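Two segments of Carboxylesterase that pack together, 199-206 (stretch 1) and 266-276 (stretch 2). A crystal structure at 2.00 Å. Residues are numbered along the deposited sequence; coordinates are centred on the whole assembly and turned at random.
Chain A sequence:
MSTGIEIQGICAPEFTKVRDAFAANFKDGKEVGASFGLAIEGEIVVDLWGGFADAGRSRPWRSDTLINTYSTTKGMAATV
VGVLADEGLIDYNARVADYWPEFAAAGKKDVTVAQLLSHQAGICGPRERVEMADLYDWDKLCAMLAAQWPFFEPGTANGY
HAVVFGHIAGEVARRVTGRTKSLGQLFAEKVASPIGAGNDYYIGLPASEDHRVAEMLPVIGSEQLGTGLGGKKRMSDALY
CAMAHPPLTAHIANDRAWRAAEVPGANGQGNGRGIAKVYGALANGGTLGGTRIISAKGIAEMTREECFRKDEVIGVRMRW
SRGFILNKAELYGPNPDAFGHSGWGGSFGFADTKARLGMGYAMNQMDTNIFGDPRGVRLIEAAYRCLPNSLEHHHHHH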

# COMPACT_ATOMS: atom_id res chain seq x y z
N ASN A 199 11.41 -10.96 -2.65
CA ASN A 199 11.35 -11.86 -1.51
C ASN A 199 10.86 -11.18 -0.24
O ASN A 199 10.74 -11.82 0.80
CB ASN A 199 12.73 -12.48 -1.26
CG ASN A 199 13.79 -11.43 -0.97
OD1 ASN A 199 13.82 -10.37 -1.60
ND2 ASN A 199 14.64 -11.71 0.01
N ASP A 200 10.57 -9.88 -0.31
CA ASP A 200 10.21 -9.13 0.89
C ASP A 200 8.86 -8.40 0.77
O ASP A 200 8.49 -7.63 1.65
CB ASP A 200 11.31 -8.13 1.25
CG ASP A 200 12.49 -8.78 1.98
OD1 ASP A 200 12.28 -9.74 2.77
OD2 ASP A 200 13.63 -8.31 1.79
N TYR A 201 8.13 -8.64 -0.32
CA TYR A 201 6.75 -8.15 -0.43
C TYR A 201 5.94 -9.00 -1.41
O TYR A 201 6.28 -9.12 -2.59
CB TYR A 201 6.69 -6.68 -0.85
CG TYR A 201 5.40 -6.02 -0.42
CD1 TYR A 201 4.23 -6.19 -1.13
CD2 TYR A 201 5.36 -5.25 0.72
CE1 TYR A 201 3.04 -5.60 -0.72
CE2 TYR A 201 4.18 -4.65 1.15
CZ TYR A 201 3.02 -4.82 0.42
OH TYR A 201 1.86 -4.22 0.87
N TYR A 202 4.83 -9.55 -0.92
CA TYR A 202 3.98 -10.43 -1.70
C TYR A 202 2.52 -9.97 -1.70
O TYR A 202 2.00 -9.53 -0.68
CB TYR A 202 4.02 -11.87 -1.16
CG TYR A 202 5.39 -12.51 -1.11
CD1 TYR A 202 6.28 -12.23 -0.08
CD2 TYR A 202 5.77 -13.44 -2.07
CE1 TYR A 202 7.53 -12.83 -0.03
CE2 TYR A 202 7.01 -14.05 -2.02
CZ TYR A 202 7.89 -13.74 -1.00
OH TYR A 202 9.13 -14.35 -0.94
N ILE A 203 1.86 -10.09 -2.85
CA ILE A 203 0.41 -10.00 -2.91
C ILE A 203 -0.07 -11.36 -3.37
O ILE A 203 0.04 -11.70 -4.54
CB ILE A 203 -0.07 -8.89 -3.85
CG1 ILE A 203 0.52 -7.54 -3.41
CG2 ILE A 203 -1.60 -8.82 -3.86
CD1 ILE A 203 0.34 -6.43 -4.42
N GLY A 204 -0.59 -12.14 -2.42
CA GLY A 204 -0.80 -13.56 -2.65
C GLY A 204 0.47 -14.28 -2.22
O GLY A 204 1.44 -14.34 -2.97
N LEU A 205 0.48 -14.77 -0.99
CA LEU A 205 1.69 -15.38 -0.44
C LEU A 205 1.77 -16.88 -0.75
O LEU A 205 0.89 -17.64 -0.34
CB LEU A 205 1.76 -15.15 1.07
CG LEU A 205 3.06 -15.58 1.73
CD1 LEU A 205 4.20 -14.64 1.33
CD2 LEU A 205 2.90 -15.65 3.23
N PRO A 206 2.82 -17.30 -1.47
CA PRO A 206 3.04 -18.74 -1.75
C PRO A 206 3.15 -19.55 -0.46
O PRO A 206 3.75 -19.07 0.50
CB PRO A 206 4.37 -18.76 -2.52
CG PRO A 206 4.52 -17.37 -3.08
CD PRO A 206 3.89 -16.46 -2.04
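Stretch 2 266-276: ANGQGNGRGIA

Stretch 2 runs antiparallel to stretch 1, and the two meet in a very short piece of β-sheet. Tyr-201 and Tyr-202 are extended, as are Gln-269 and Gly-270, and because the strands run in opposite directions the register descends on one side as it climbs on the other: Tyr-201 faces Gly-270 with their CA atoms 4.1 Å apart, Tyr-202 faces Gln-269 at 5.1 Å between CA atoms, and the CA of Ile-203 lies 4.8 Å from that of Gly-268. Tyr-202 and Gln-269 form the hydrogen-bonded pair. Tyr-202 N donates to Gln-269 O at 2.8 Å, and Gln-269 N returns a bond to Tyr-202 O at 2.9 Å. Two CA-H...O contacts flank this pair of hydrogen bonds, Tyr-201 CA to Gln-269 O and Gly-268 CA to Tyr-202 O, both 3.4 Å. Farther along, water 1 extends the link between the backbones: it accepts from Gly-204 N at 2.9 Å and donates to Asn-267 O at 2.8 Å.

Beyond Gly-270 the chain leaves the strand and enters a helix at Gly-272. Asn-271 is the N-cap, its OD1 accepting from Gly-274 N at 3.1 Å, while its own backbone N donates to Asp-200 O at 3.3 Å. The first turn thus lies beside Asp-200, whose CA is 4.6 Å from the CA of Gly-274.

Asp-200 is the polar centre of the contact. Its carboxylate receives Asn-271 ND2 on OD1 at 3.0 Å, in a nearly straight bond, and forms a salt bridge through OD2 with Arg-273 NE at 2.6 Å. Weak bonds from Arg-273 NH2 reach both OD1 and OD2 of Asp-200, each at 3.3 Å. A short acidic side chain suits this buried site because its two oxygens can meet an amide and a guanidinium together, and the positive charge of the arginine balances its own. Asparagine is equally apt at 271, since its amide oxygen caps the helix while its nitrogen binds the aspartate.

Three glycines of stretch 2, Gly-268, Gly-270 and Gly-274, make room for stretch 1. At Gly-270 a CB would come within 2.3 Å of Tyr-201 CD2, at Gly-268 within 2.2 Å of Tyr-201 OH, and at Gly-274 within 2.4 Å of Asp-200 O. The Tyr-201 side chain accordingly lies close to the backbone, with CD2 3.8 Å from Gly-270 CA and OH 3.7 Å from Gly-268 CA. Its CE2 also meets Ile-275 CG1 at 3.9 Å, an apolar contact with the helix, while its hydroxyl is satisfied elsewhere in the structure. Gly-204 is glycine for a different reason: at its backbone angles a CB would jam against the carbonyl oxygen of Ile-203.

On the other face of the sheet, with Tyr-202, lies Gln-269. The methylenes of this long side chain can pack against an apolar neighbour, and its CG sits 4.0 Å from Leu-205 CB; its amide folds back, NE2 donating to Asn-267 O at 3.0 Å.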

# COMPACT_ATOMS: atom_id res chain seq x y z
N ALA A 266 -5.52 -4.64 0.83
CA ALA A 266 -5.34 -4.90 2.26
C ALA A 266 -4.49 -6.11 2.68
O ALA A 266 -4.22 -6.25 3.86
CB ALA A 266 -6.72 -5.03 2.92
N ASN A 267 -4.08 -6.97 1.76
CA ASN A 267 -3.47 -8.21 2.25
C ASN A 267 -2.02 -8.43 1.85
O ASN A 267 -1.53 -9.56 1.86
CB ASN A 267 -4.32 -9.42 1.85
CG ASN A 267 -3.97 -9.98 0.49
OD1 ASN A 267 -3.60 -9.25 -0.44
ND2 ASN A 267 -4.07 -11.30 0.38
N GLY A 268 -1.31 -7.35 1.54
CA GLY A 268 0.09 -7.47 1.21
C GLY A 268 0.86 -8.04 2.39
O GLY A 268 0.68 -7.60 3.51
N GLN A 269 1.69 -9.06 2.13
CA GLN A 269 2.58 -9.60 3.15
C GLN A 269 3.98 -9.08 2.86
O GLN A 269 4.55 -9.37 1.81
CB GLN A 269 2.57 -11.14 3.15
CG GLN A 269 1.20 -11.78 3.18
CD GLN A 269 0.47 -11.49 4.48
OE1 GLN A 269 0.99 -11.76 5.56
NE2 GLN A 269 -0.72 -10.90 4.37
N GLY A 270 4.54 -8.33 3.80
CA GLY A 270 5.82 -7.70 3.54
C GLY A 270 6.53 -7.26 4.80
O GLY A 270 6.12 -7.60 5.92
N ASN A 271 7.62 -6.55 4.61
CA ASN A 271 8.35 -5.95 5.72
C ASN A 271 8.91 -4.60 5.30
O ASN A 271 8.76 -4.20 4.14
CB ASN A 271 9.47 -6.87 6.20
CG ASN A 271 10.34 -7.37 5.06
OD1 ASN A 271 10.74 -6.60 4.18
ND2 ASN A 271 10.64 -8.66 5.06
N GLY A 272 9.57 -3.91 6.23
CA GLY A 272 10.11 -2.58 5.98
C GLY A 272 11.10 -2.52 4.83
O GLY A 272 11.15 -1.53 4.10
N ARG A 273 11.88 -3.57 4.66
CA ARG A 273 12.88 -3.61 3.60
C ARG A 273 12.25 -3.65 2.20
O ARG A 273 12.67 -2.91 1.31
CB ARG A 273 13.82 -4.81 3.77
CG ARG A 273 14.93 -4.89 2.71
CD ARG A 273 15.99 -5.93 3.08
NE ARG A 273 15.36 -7.20 3.42
CZ ARG A 273 15.36 -7.73 4.63
NH1 ARG A 273 15.97 -7.13 5.65
NH2 ARG A 273 14.73 -8.89 4.83
N GLY A 274 11.23 -4.49 2.01
CA GLY A 274 10.56 -4.58 0.72
C GLY A 274 9.90 -3.26 0.33
O GLY A 274 10.06 -2.76 -0.81
N ILE A 275 9.19 -2.69 1.29
CA ILE A 275 8.50 -1.41 1.11
C ILE A 275 9.49 -0.31 0.75
O ILE A 275 9.28 0.45 -0.20
CB ILE A 275 7.73 -1.01 2.38
CG1 ILE A 275 6.68 -2.06 2.72
CG2 ILE A 275 7.09 0.36 2.22
CD1 ILE A 275 6.05 -1.87 4.10
N ALA A 276 10.58 -0.25 1.51
CA ALA A 276 11.59 0.78 1.30
C ALA A 276 12.29 0.62 -0.03
O ALA A 276 12.76 1.59 -0.60
CB ALA A 276 12.61 0.76 2.43
O HOH W 1 -0.89 -11.83 0.43